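Aminopeptidase YwaD (Bacillus subtilis, PDB 6HC6) catalyses the removal of a range of N-terminal amino acids from peptides, among them arginine, lysine and leucine, as a secreted zinc aminopeptidase with two metal ions per subunit. Local coordinates at residues A[248-253]-A[370-375]; A[259-264]-A[395-400]; A[285-290]-A[302-307]; A[291-294]-A[298-301]. One frame throughout, in Å; residues are numbered along the deposited sequence.

In the fold
All four contacts lie in the M28 peptidase domain, whose mixed central sheet carries the zinc site. Along the chain contacts 1 and 2 interlock: segments 248-253 and 259-264 come first, and their partners 370-375 and 395-400 come last. Contacts 3 and 4 fall inside both loops, with contact 4 nested in contact 3. Contacts 1 and 4 have centres about 6 Å apart, and contact 3 follows about 10 Å from contact 4, sharing helix 299-306. Contact 2 lies about 13 Å from contact 1, centre to centre; His250 and Asp262 join them at one zinc ion. Thus much of the metal site gathers at the ends of neighbouring strands and at the start of helix 260-277.

Contact 1: residues A[248-253]-A[370-375]; sequences TAHYDS and SSDHVP. With ZN (zinc ion), chain D.
His250 lays its CB against the carboxylate of Asp372, 3.1 Å from OD1; the side chains cross at about a right angle, ring and carboxylate planes 74° apart. With CG of His250 between its own backbone N and carbonyl carbon (chi1 74°) and the ring turned by chi2 (92°), NE2 faces the zinc ion, which it binds at 2.2 Å. ND1 donates to OD1 of Asp252 over 3.0 Å, an oxygen tilted from the ring plane and met from above the carboxylate plane, with a weak second bond to the Asp252 carbonyl. Metal and carboxylate together limit rotation of the imidazole. Histidine suits this place by offering one nitrogen to the metal and an N-H to an acid. A bridging water completes the contact, donating to Asp372 OD1 at 2.7 Å and making weak bonds with the backbone N of His250 and OG of Ser371. Ser371 OG also bonds to Asp323, another ligand of this zinc, and is thus second-shell; Asp372 OD2 is held by the hydroxyl of Ser301. Strand 244-250 runs between strands 285-291 and 316-322, and Asp372, on the segment leading into helix 373-378, touches Phe291 and Asn321 from them.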
loop_
_atom_site.group_PDB
_atom_site.type_symbol
_atom_site.label_atom_id
_atom_site.label_comp_id
_atom_site.label_asym_id
_atom_site.label_seq_id
_atom_site.Cartn_x
_atom_site.Cartn_y
_atom_site.Cartn_z
ATOM N N THR A 248 4.890 11.201 5.591
ATOM C CA THR A 248 4.406 10.601 4.355
ATOM C C THR A 248 3.314 9.571 4.619
ATOM O O THR A 248 3.218 8.973 5.698
ATOM C CB THR A 248 5.540 9.956 3.541
ATOM O OG1 THR A 248 6.056 8.812 4.232
ATOM C CG2 THR A 248 6.690 10.951 3.280
ATOM N N ALA A 249 2.498 9.362 3.592
ATOM C CA ALA A 249 1.392 8.409 3.655
ATOM C C ALA A 249 0.918 8.141 2.235
ATOM O O ALA A 249 0.865 9.067 1.433
ATOM C CB ALA A 249 0.242 8.983 4.489
ATOM N N HIS A 250 0.571 6.897 1.924
ATOM C CA HIS A 250 0.051 6.606 0.591
ATOM C C HIS A 250 -1.458 6.798 0.556
ATOM O O HIS A 250 -2.160 6.496 1.520
ATOM C CB HIS A 250 0.454 5.202 0.124
ATOM C CG HIS A 250 -0.289 4.062 0.770
ATOM N ND1 HIS A 250 -1.438 3.521 0.231
ATOM C CD2 HIS A 250 0.024 3.280 1.832
ATOM C CE1 HIS A 250 -1.848 2.505 0.971
ATOM N NE2 HIS A 250 -0.958 2.312 1.935
ATOM N N TYR A 251 -1.957 7.312 -0.565
ATOM C CA TYR A 251 -3.369 7.656 -0.651
ATOM C C TYR A 251 -4.115 6.768 -1.638
ATOM O O TYR A 251 -5.313 6.987 -1.869
ATOM C CB TYR A 251 -3.536 9.143 -0.999
ATOM C CG TYR A 251 -3.115 9.519 -2.400
ATOM C CD1 TYR A 251 -1.781 9.753 -2.712
ATOM C CD2 TYR A 251 -4.051 9.667 -3.397
ATOM C CE1 TYR A 251 -1.390 10.079 -3.998
ATOM C CE2 TYR A 251 -3.679 10.016 -4.696
ATOM C CZ TYR A 251 -2.346 10.215 -4.984
ATOM O OH TYR A 251 -1.948 10.556 -6.256
ATOM N N ASP A 252 -3.458 5.744 -2.189
ATOM C CA ASP A 252 -4.181 4.774 -3.006
ATOM C C ASP A 252 -4.661 3.605 -2.151
ATOM O O ASP A 252 -4.230 3.419 -1.013
ATOM C CB ASP A 252 -3.315 4.273 -4.156
ATOM C CG ASP A 252 -2.130 3.442 -3.688
ATOM O OD1 ASP A 252 -1.430 3.887 -2.745
ATOM O OD2 ASP A 252 -1.884 2.365 -4.280
ATOM N N SER A 253 -5.576 2.816 -2.714
ATOM C CA SER A 253 -6.089 1.622 -2.044
ATOM C C SER A 253 -6.203 0.497 -3.062
ATOM O O SER A 253 -6.094 0.718 -4.269
ATOM C CB SER A 253 -7.442 1.878 -1.367
ATOM O OG SER A 253 -8.467 2.020 -2.328
ATOM N N SER A 370 7.245 -3.145 3.434
ATOM C CA SER A 370 5.999 -3.122 2.660
ATOM C C SER A 370 5.178 -1.852 2.883
ATOM O O SER A 370 3.946 -1.880 2.854
ATOM C CB SER A 370 5.156 -4.366 2.954
ATOM O OG SER A 370 5.932 -5.525 2.716
ATOM N N SER A 371 5.843 -0.723 3.094
ATOM C CA SER A 371 5.193 0.578 2.976
ATOM C C SER A 371 6.246 1.585 2.548
ATOM O O SER A 371 7.399 1.232 2.298
ATOM C CB SER A 371 4.499 1.010 4.272
ATOM O OG SER A 371 3.627 2.102 3.982
ATOM N N ASP A 372 5.845 2.847 2.473
ATOM C CA ASP A 372 6.650 3.838 1.779
ATOM C C ASP A 372 7.884 4.285 2.551
ATOM O O ASP A 372 8.688 5.040 2.006
ATOM C CB ASP A 372 5.768 5.038 1.434
ATOM C CG ASP A 372 4.722 4.689 0.397
ATOM O OD1 ASP A 372 3.537 4.919 0.681
ATOM O OD2 ASP A 372 5.084 4.191 -0.703
ATOM N N HIS A 373 8.075 3.827 3.786
ATOM C CA HIS A 373 9.346 4.084 4.447
ATOM C C HIS A 373 10.483 3.299 3.812
ATOM O O HIS A 373 11.649 3.631 4.038
ATOM C CB HIS A 373 9.254 3.720 5.929
ATOM C CG HIS A 373 8.971 2.270 6.175
ATOM N ND1 HIS A 373 7.854 1.630 5.677
ATOM C CD2 HIS A 373 9.656 1.336 6.877
ATOM C CE1 HIS A 373 7.868 0.366 6.059
ATOM N NE2 HIS A 373 8.954 0.160 6.785
ATOM N N VAL A 374 10.178 2.274 3.024
ATOM C CA VAL A 374 11.217 1.344 2.591
ATOM C C VAL A 374 12.159 2.025 1.604
ATOM O O VAL A 374 13.376 1.880 1.751
ATOM C CB VAL A 374 10.613 0.055 2.005
ATOM C CG1 VAL A 374 11.695 -0.789 1.331
ATOM C CG2 VAL A 374 9.925 -0.752 3.105
ATOM N N PRO A 375 11.683 2.750 0.582
ATOM C CA PRO A 375 12.646 3.432 -0.305
ATOM C C PRO A 375 13.532 4.429 0.423
ATOM O O PRO A 375 14.698 4.611 0.039
ATOM C CB PRO A 375 11.738 4.121 -1.336
ATOM C CG PRO A 375 10.541 3.259 -1.386
ATOM C CD PRO A 375 10.321 2.804 0.030
HETATM ZN ZN ZN D . -0.918 0.711 3.388
HETATM O O HOH W 1 2.573 5.137 3.152
HETATM O O HOH W 2 -0.430 -0.985 4.326
HETATM O O HOH W 3 -0.690 -0.611 1.815
#

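Contact 2: residues A[259-264]-A[395-400]; sequences GANDNG and EVEPWY. With ZN (zinc ion), chain E; ZN (zinc ion), chain D.
Asn261 approaches Glu397 from CB to the ND2 branch of its amide. Its CB lies 3.7 Å from OE1 of Glu397, its CG is equally near that oxygen, and ND2 donates to it over 2.8 Å. The bond is nearly straight (162° at the hydrogen) and leaves close to the amide plane, meeting OE1 on its syn side but somewhat out of the carboxylate plane. The other branch, OD1, accepts from the backbone N of Gly326, so asparagine fits by using a donor and an acceptor at once. In Glu397 a bend at chi2 (-91°) brings the carboxylate to Asn261. Were Glu397 an alanine, ND2 of Asn261 would probably lose its carboxylate mate and the loop would be tied less firmly to the helix. Next along, Asp262 bridges the metal pair: OD1 and OD2 each bind a different zinc ion, both at 2.0 Å. OD2 also lies 3.4 Å from CE1 of Tyr400, whose hydroxyl bonds to Glu452, a further zinc ligand, and probably helps to position it. With one oxygen for each metal, the short aspartate couples the two ions, and a water also bound to both completes the bridge.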
loop_
_atom_site.group_PDB
_atom_site.type_symbol
_atom_site.label_atom_id
_atom_site.label_comp_id
_atom_site.label_asym_id
_atom_site.label_seq_id
_atom_site.Cartn_x
_atom_site.Cartn_y
_atom_site.Cartn_z
ATOM N N GLY A 259 -10.573 1.650 1.349
ATOM C CA GLY A 259 -9.285 2.127 1.839
ATOM C C GLY A 259 -9.408 3.160 2.939
ATOM O O GLY A 259 -8.626 4.119 2.991
ATOM N N ALA A 260 -10.406 3.010 3.802
ATOM C CA ALA A 260 -10.552 3.954 4.903
ATOM C C ALA A 260 -9.339 3.897 5.821
ATOM O O ALA A 260 -8.707 4.928 6.096
ATOM C CB ALA A 260 -11.836 3.668 5.672
ATOM N N ASN A 261 -8.984 2.695 6.292
ATOM C CA ASN A 261 -7.795 2.569 7.126
ATOM C C ASN A 261 -6.500 2.373 6.331
ATOM O O ASN A 261 -5.452 2.903 6.725
ATOM C CB ASN A 261 -7.954 1.413 8.120
ATOM C CG ASN A 261 -6.951 1.518 9.235
ATOM O OD1 ASN A 261 -6.690 2.635 9.718
ATOM N ND2 ASN A 261 -6.326 0.396 9.614
ATOM N N ASP A 262 -6.531 1.595 5.241
ATOM C CA ASP A 262 -5.370 1.397 4.359
ATOM C C ASP A 262 -5.638 2.104 3.029
ATOM O O ASP A 262 -6.126 1.479 2.090
ATOM C CB ASP A 262 -5.123 -0.116 4.117
ATOM C CG ASP A 262 -3.807 -0.384 3.419
ATOM O OD1 ASP A 262 -2.927 0.513 3.467
ATOM O OD2 ASP A 262 -3.649 -1.485 2.816
ATOM N N ASN A 263 -5.289 3.395 2.918
ATOM C CA ASN A 263 -4.595 4.172 3.933
ATOM C C ASN A 263 -5.155 5.590 3.972
ATOM O O ASN A 263 -4.416 6.566 4.047
ATOM C CB ASN A 263 -3.089 4.198 3.643
ATOM C CG ASN A 263 -2.302 4.889 4.744
ATOM O OD1 ASN A 263 -2.684 4.833 5.911
ATOM N ND2 ASN A 263 -1.197 5.537 4.375
ATOM N N GLY A 264 -6.479 5.709 3.897
ATOM C CA GLY A 264 -7.082 7.005 4.177
ATOM C C GLY A 264 -6.641 7.529 5.528
ATOM O O GLY A 264 -6.398 8.728 5.700
ATOM N N GLU A 395 -0.746 -8.544 14.477
ATOM C CA GLU A 395 -1.659 -8.674 13.345
ATOM C C GLU A 395 -2.523 -7.430 13.186
ATOM O O GLU A 395 -2.778 -6.689 14.141
ATOM C CB GLU A 395 -2.553 -9.901 13.508
ATOM C CG GLU A 395 -1.891 -11.194 13.076
ATOM C CD GLU A 395 -2.695 -12.414 13.470
ATOM O OE1 GLU A 395 -2.886 -13.302 12.611
ATOM O OE2 GLU A 395 -3.128 -12.479 14.643
ATOM N N VAL A 396 -2.971 -7.201 11.952
ATOM C CA VAL A 396 -3.861 -6.086 11.661
ATOM C C VAL A 396 -5.296 -6.590 11.582
ATOM O O VAL A 396 -5.565 -7.785 11.754
ATOM C CB VAL A 396 -3.446 -5.372 10.362
ATOM C CG1 VAL A 396 -2.103 -4.706 10.545
ATOM C CG2 VAL A 396 -3.398 -6.354 9.203
ATOM N N GLU A 397 -6.224 -5.677 11.316
ATOM C CA GLU A 397 -7.634 -5.995 11.358
ATOM C C GLU A 397 -7.995 -6.972 10.244
ATOM O O GLU A 397 -7.308 -7.049 9.218
ATOM C CB GLU A 397 -8.463 -4.720 11.222
ATOM C CG GLU A 397 -8.310 -4.027 9.878
ATOM C CD GLU A 397 -7.193 -3.000 9.862
ATOM O OE1 GLU A 397 -7.224 -2.124 8.970
ATOM O OE2 GLU A 397 -6.281 -3.065 10.726
ATOM N N PRO A 398 -9.074 -7.740 10.428
ATOM C CA PRO A 398 -9.511 -8.663 9.371
ATOM C C PRO A 398 -10.047 -7.954 8.139
ATOM O O PRO A 398 -10.203 -8.596 7.094
ATOM C CB PRO A 398 -10.607 -9.489 10.057
ATOM C CG PRO A 398 -11.087 -8.631 11.183
ATOM C CD PRO A 398 -9.868 -7.898 11.663
ATOM N N TRP A 399 -10.310 -6.655 8.222
ATOM C CA TRP A 399 -10.936 -5.927 7.125
ATOM C C TRP A 399 -9.934 -5.436 6.091
ATOM O O TRP A 399 -10.345 -4.983 5.016
ATOM C CB TRP A 399 -11.734 -4.755 7.703
ATOM C CG TRP A 399 -12.606 -5.215 8.838
ATOM C CD1 TRP A 399 -13.510 -6.243 8.811
ATOM C CD2 TRP A 399 -12.643 -4.687 10.167
ATOM N NE1 TRP A 399 -14.113 -6.378 10.038
ATOM C CE2 TRP A 399 -13.597 -5.435 10.888
ATOM C CE3 TRP A 399 -11.971 -3.652 10.817
ATOM C CZ2 TRP A 399 -13.889 -5.175 12.224
ATOM C CZ3 TRP A 399 -12.263 -3.398 12.135
ATOM C CH2 TRP A 399 -13.213 -4.153 12.827
ATOM N N TYR A 400 -8.642 -5.531 6.395
ATOM C CA TYR A 400 -7.570 -5.072 5.523
ATOM C C TYR A 400 -7.708 -5.663 4.122
ATOM O O TYR A 400 -7.921 -6.873 3.961
ATOM C CB TYR A 400 -6.245 -5.478 6.188
ATOM C CG TYR A 400 -4.996 -5.529 5.348
ATOM C CD1 TYR A 400 -4.234 -4.390 5.127
ATOM C CD2 TYR A 400 -4.539 -6.739 4.832
ATOM C CE1 TYR A 400 -3.069 -4.450 4.393
ATOM C CE2 TYR A 400 -3.378 -6.806 4.089
ATOM C CZ TYR A 400 -2.646 -5.657 3.872
ATOM O OH TYR A 400 -1.485 -5.696 3.134
HETATM ZN ZN ZN E . -2.350 -2.149 1.378
HETATM ZN ZN ZN D . -0.918 0.711 3.388
HETATM O O HOH W 2 -0.430 -0.985 4.326
HETATM O O HOH W 3 -0.690 -0.611 1.815
#

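Contact 3: residues A[285-290]-A[302-307]; sequences EIRFIA and SHYVDH
Arg287 and Ile289 of strand 285-291 meet Tyr304 of helix 299-306, a strand-to-helix packing in the alpha/beta fold of the M28 peptidases. At the start of the strand, Glu285 prepares the contact: its OE1 takes both NE (2.7 Å) and NH2 (2.9 Å) of Arg287, a side-on salt bridge approached from one face of the carboxylate, while OE2 pairs with Lys235 and Arg315. Two residues on, the long chain of Arg287 runs extended from CG to NE, and its remaining nitrogen, NH1, donates to OH of Tyr304 over 3.0 Å. The guanidinium stands almost perpendicular to the phenol ring, and NH1 has a second, charged partner in Glu312. Arginine suits this buried place because its several N-H groups can serve the acids and the hydroxyl together. Phe288 between them faces the other side of the sheet, against helix 260-277. Ile289 then returns to the tyrosine side and supplies the apolar half of the contact. Tyrosine answers both neighbours, its polar tip to Arg287 and its flat face to Ile289. The CD1 methyl of Ile289 forms a CH-pi contact over the Tyr304 ring, 3.6 Å from its centroid.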
loop_
_atom_site.group_PDB
_atom_site.type_symbol
_atom_site.label_atom_id
_atom_site.label_comp_id
_atom_site.label_asym_id
_atom_site.label_seq_id
_atom_site.Cartn_x
_atom_site.Cartn_y
_atom_site.Cartn_z
ATOM N N GLU A 285 13.481 21.647 6.845
ATOM C CA GLU A 285 12.554 21.632 5.724
ATOM C C GLU A 285 11.655 20.415 5.880
ATOM O O GLU A 285 12.142 19.281 5.902
ATOM C CB GLU A 285 13.301 21.584 4.392
ATOM C CG GLU A 285 12.366 21.516 3.189
ATOM C CD GLU A 285 13.099 21.518 1.862
ATOM O OE1 GLU A 285 12.538 21.021 0.858
ATOM O OE2 GLU A 285 14.238 22.019 1.824
ATOM N N ILE A 286 10.353 20.635 6.023
ATOM C CA ILE A 286 9.424 19.535 6.254
ATOM C C ILE A 286 8.629 19.296 4.979
ATOM O O ILE A 286 7.953 20.198 4.473
ATOM C CB ILE A 286 8.494 19.807 7.442
ATOM C CG1 ILE A 286 9.314 20.230 8.658
ATOM C CG2 ILE A 286 7.703 18.551 7.750
ATOM C CD1 ILE A 286 8.462 20.695 9.825
ATOM N N ARG A 287 8.717 18.082 4.457
ATOM C CA ARG A 287 8.003 17.700 3.248
ATOM C C ARG A 287 6.894 16.735 3.639
ATOM O O ARG A 287 7.162 15.626 4.118
ATOM C CB ARG A 287 8.957 17.075 2.237
ATOM C CG ARG A 287 10.122 17.986 1.916
ATOM C CD ARG A 287 10.922 17.463 0.750
ATOM N NE ARG A 287 12.027 18.367 0.434
ATOM C CZ ARG A 287 12.988 18.101 -0.443
ATOM N NH1 ARG A 287 12.987 16.947 -1.100
ATOM N NH2 ARG A 287 13.950 18.984 -0.664
ATOM N N PHE A 288 5.651 17.162 3.450
ATOM C CA PHE A 288 4.505 16.284 3.647
ATOM C C PHE A 288 4.155 15.669 2.304
ATOM O O PHE A 288 3.926 16.387 1.325
ATOM C CB PHE A 288 3.313 17.044 4.215
ATOM C CG PHE A 288 3.591 17.707 5.522
ATOM C CD1 PHE A 288 4.104 18.997 5.564
ATOM C CD2 PHE A 288 3.373 17.035 6.715
ATOM C CE1 PHE A 288 4.369 19.622 6.774
ATOM C CE2 PHE A 288 3.648 17.658 7.933
ATOM C CZ PHE A 288 4.139 18.952 7.956
ATOM N N ILE A 289 4.148 14.347 2.230
ATOM C CA ILE A 289 3.962 13.709 0.937
ATOM C C ILE A 289 2.829 12.707 1.018
ATOM O O ILE A 289 2.811 11.845 1.908
ATOM C CB ILE A 289 5.239 13.018 0.440
ATOM C CG1 ILE A 289 6.425 13.962 0.603
ATOM C CG2 ILE A 289 5.014 12.594 -0.997
ATOM C CD1 ILE A 289 7.692 13.446 -0.014
ATOM N N ALA A 290 1.909 12.808 0.067
ATOM C CA ALA A 290 0.927 11.774 -0.218
ATOM C C ALA A 290 1.436 10.985 -1.425
ATOM O O ALA A 290 1.526 11.526 -2.534
ATOM C CB ALA A 290 -0.447 12.398 -0.481
ATOM N N SER A 302 9.126 5.020 -4.379
ATOM C CA SER A 302 10.336 4.660 -5.117
ATOM C C SER A 302 10.681 5.726 -6.149
ATOM O O SER A 302 11.839 6.138 -6.267
ATOM C CB SER A 302 10.168 3.302 -5.802
ATOM O OG SER A 302 10.103 2.262 -4.842
ATOM N N HIS A 303 9.684 6.185 -6.911
ATOM C CA HIS A 303 9.925 7.265 -7.863
ATOM C C HIS A 303 10.445 8.503 -7.150
ATOM O O HIS A 303 11.421 9.125 -7.588
ATOM C CB HIS A 303 8.643 7.605 -8.620
ATOM C CG HIS A 303 8.825 8.671 -9.655
ATOM N ND1 HIS A 303 9.248 8.396 -10.937
ATOM C CD2 HIS A 303 8.651 10.013 -9.595
ATOM C CE1 HIS A 303 9.322 9.522 -11.627
ATOM N NE2 HIS A 303 8.967 10.518 -10.834
ATOM N N TYR A 304 9.796 8.874 -6.044
ATOM C CA TYR A 304 10.165 10.091 -5.329
ATOM C C TYR A 304 11.605 10.029 -4.843
ATOM O O TYR A 304 12.397 10.953 -5.082
ATOM C CB TYR A 304 9.221 10.322 -4.144
ATOM C CG TYR A 304 9.556 11.603 -3.421
ATOM C CD1 TYR A 304 9.109 12.820 -3.906
ATOM C CD2 TYR A 304 10.381 11.605 -2.296
ATOM C CE1 TYR A 304 9.448 14.006 -3.282
ATOM C CE2 TYR A 304 10.732 12.799 -1.667
ATOM C CZ TYR A 304 10.249 13.990 -2.167
ATOM O OH TYR A 304 10.553 15.188 -1.553
ATOM N N VAL A 305 11.964 8.958 -4.134
ATOM C CA VAL A 305 13.320 8.873 -3.596
ATOM C C VAL A 305 14.330 8.773 -4.726
ATOM O O VAL A 305 15.426 9.342 -4.651
ATOM C CB VAL A 305 13.438 7.687 -2.619
ATOM C CG1 VAL A 305 14.898 7.473 -2.212
ATOM C CG2 VAL A 305 12.546 7.924 -1.390
ATOM N N ASP A 306 13.983 8.044 -5.793
ATOM C CA ASP A 306 14.911 7.912 -6.912
ATOM C C ASP A 306 15.254 9.257 -7.517
ATOM O O ASP A 306 16.351 9.426 -8.063
ATOM C CB ASP A 306 14.318 7.001 -7.986
ATOM C CG ASP A 306 14.425 5.536 -7.629
ATOM O OD1 ASP A 306 15.186 5.204 -6.694
ATOM O OD2 ASP A 306 13.740 4.717 -8.284
ATOM N N HIS A 307 14.345 10.222 -7.443
ATOM C CA HIS A 307 14.555 11.509 -8.088
ATOM C C HIS A 307 15.046 12.589 -7.130
ATOM O O HIS A 307 15.170 13.749 -7.538
ATOM C CB HIS A 307 13.277 11.952 -8.800
ATOM C CG HIS A 307 13.040 11.225 -10.087
ATOM N ND1 HIS A 307 13.342 11.768 -11.316
ATOM C CD2 HIS A 307 12.555 9.982 -10.332
ATOM C CE1 HIS A 307 13.045 10.898 -12.265
ATOM N NE2 HIS A 307 12.565 9.806 -11.695
#

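Contact 4: residues A[291-294]-A[298-301]; sequences FGAE and LLGS
Phe291, the last residue of strand 285-291, and Gly292 after it fold back on Gly300 and Ser301 of helix 299-306, making a tight beta-loop-alpha connection whose helix has Leu298 at its N-cap position. Two backbone hydrogen bonds close the turn. Leu298 N donates to Glu294 O over 3.0 Å, and Leu299 N reaches Ala293 O at 3.1 Å. Water extends this polar group: one molecule donates to Gly292 O and accepts from Ser301 N, so the carbonyl and an N-H of the first helical turn are both served. Gly300 CA lies 3.3 Å from Gly292 O in a CA-H...O contact, and glycine suits the position because a CB there would clash with that oxygen.

Van der Waals contacts of side chains fill the rest. CB of Ala293 touches CB of Leu299, a pairing that a small methyl permits. The side chains of Glu294 and Leu298 lie alongside each other, and a bend at chi2 (-82°) brings OE1 of Glu294 to 3.3 Å from CD2 of Leu298. That carboxylate is about 4 Å from a bound zinc ion at its nearest, next to the zinc ligand Glu295, and OE1 lies close to the carboxylate of Glu452.

The aromatic contact belongs to Phe291, whose ring turns one face to Ser301 in a CH-pi contact, while OG of that serine bonds to Asp372. With an alanine here, the serine methylene would probably lose the face it rests on and a gap would open between strand end and helix. CB of Ser301 sits almost exactly over the middle of the Phe291 ring, 3.6 Å from its centroid.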
loop_
_atom_site.group_PDB
_atom_site.type_symbol
_atom_site.label_atom_id
_atom_site.label_comp_id
_atom_site.label_asym_id
_atom_site.label_seq_id
_atom_site.Cartn_x
_atom_site.Cartn_y
_atom_site.Cartn_z
ATOM N N PHE A 291 1.792 9.713 -1.202
ATOM C CA PHE A 291 2.372 8.874 -2.240
ATOM C C PHE A 291 1.282 8.154 -3.014
ATOM O O PHE A 291 0.406 7.535 -2.416
ATOM C CB PHE A 291 3.310 7.827 -1.638
ATOM C CG PHE A 291 4.629 8.381 -1.183
ATOM C CD1 PHE A 291 5.459 9.060 -2.065
ATOM C CD2 PHE A 291 5.046 8.191 0.122
ATOM C CE1 PHE A 291 6.676 9.579 -1.628
ATOM C CE2 PHE A 291 6.261 8.689 0.554
ATOM C CZ PHE A 291 7.074 9.384 -0.323
ATOM N N GLY A 292 1.366 8.178 -4.341
ATOM C CA GLY A 292 0.460 7.369 -5.128
ATOM C C GLY A 292 1.003 5.967 -5.345
ATOM O O GLY A 292 2.176 5.699 -5.127
ATOM N N ALA A 293 0.119 5.059 -5.759
ATOM C CA ALA A 293 0.527 3.749 -6.290
ATOM C C ALA A 293 1.391 2.943 -5.317
ATOM O O ALA A 293 2.254 2.167 -5.729
ATOM C CB ALA A 293 1.261 3.895 -7.631
ATOM N N GLU A 294 1.163 3.081 -4.017
ATOM C CA GLU A 294 1.891 2.225 -3.077
ATOM C C GLU A 294 1.479 0.759 -3.186
ATOM O O GLU A 294 2.296 -0.135 -2.935
ATOM C CB GLU A 294 1.655 2.713 -1.653
ATOM C CG GLU A 294 2.435 1.973 -0.557
ATOM C CD GLU A 294 1.798 0.673 -0.107
ATOM O OE1 GLU A 294 2.533 -0.175 0.447
ATOM O OE2 GLU A 294 0.584 0.480 -0.332
ATOM N N LEU A 298 5.103 0.163 -3.882
ATOM C CA LEU A 298 5.812 1.368 -3.458
ATOM C C LEU A 298 6.218 2.221 -4.655
ATOM O O LEU A 298 7.287 2.821 -4.663
ATOM C CB LEU A 298 7.053 1.023 -2.620
ATOM C CG LEU A 298 6.891 -0.097 -1.600
ATOM C CD1 LEU A 298 8.155 -0.249 -0.739
ATOM C CD2 LEU A 298 5.650 0.185 -0.726
ATOM N N LEU A 299 5.371 2.270 -5.686
ATOM C CA LEU A 299 5.835 2.888 -6.929
ATOM C C LEU A 299 6.032 4.390 -6.782
ATOM O O LEU A 299 6.950 4.958 -7.393
ATOM C CB LEU A 299 4.862 2.599 -8.067
ATOM C CG LEU A 299 4.742 1.113 -8.410
ATOM C CD1 LEU A 299 3.927 0.945 -9.688
ATOM C CD2 LEU A 299 6.118 0.459 -8.551
ATOM N N GLY A 300 5.190 5.048 -5.996
ATOM C CA GLY A 300 5.307 6.487 -5.834
ATOM C C GLY A 300 6.472 6.883 -4.957
ATOM O O GLY A 300 7.216 7.806 -5.298
ATOM N N SER A 301 6.648 6.202 -3.818
ATOM C CA SER A 301 7.795 6.535 -2.976
ATOM C C SER A 301 9.111 6.132 -3.639
ATOM O O SER A 301 10.118 6.842 -3.500
ATOM C CB SER A 301 7.644 5.884 -1.596
ATOM O OG SER A 301 7.445 4.494 -1.725
HETATM O O HOH W 4 4.203 4.559 -3.160
#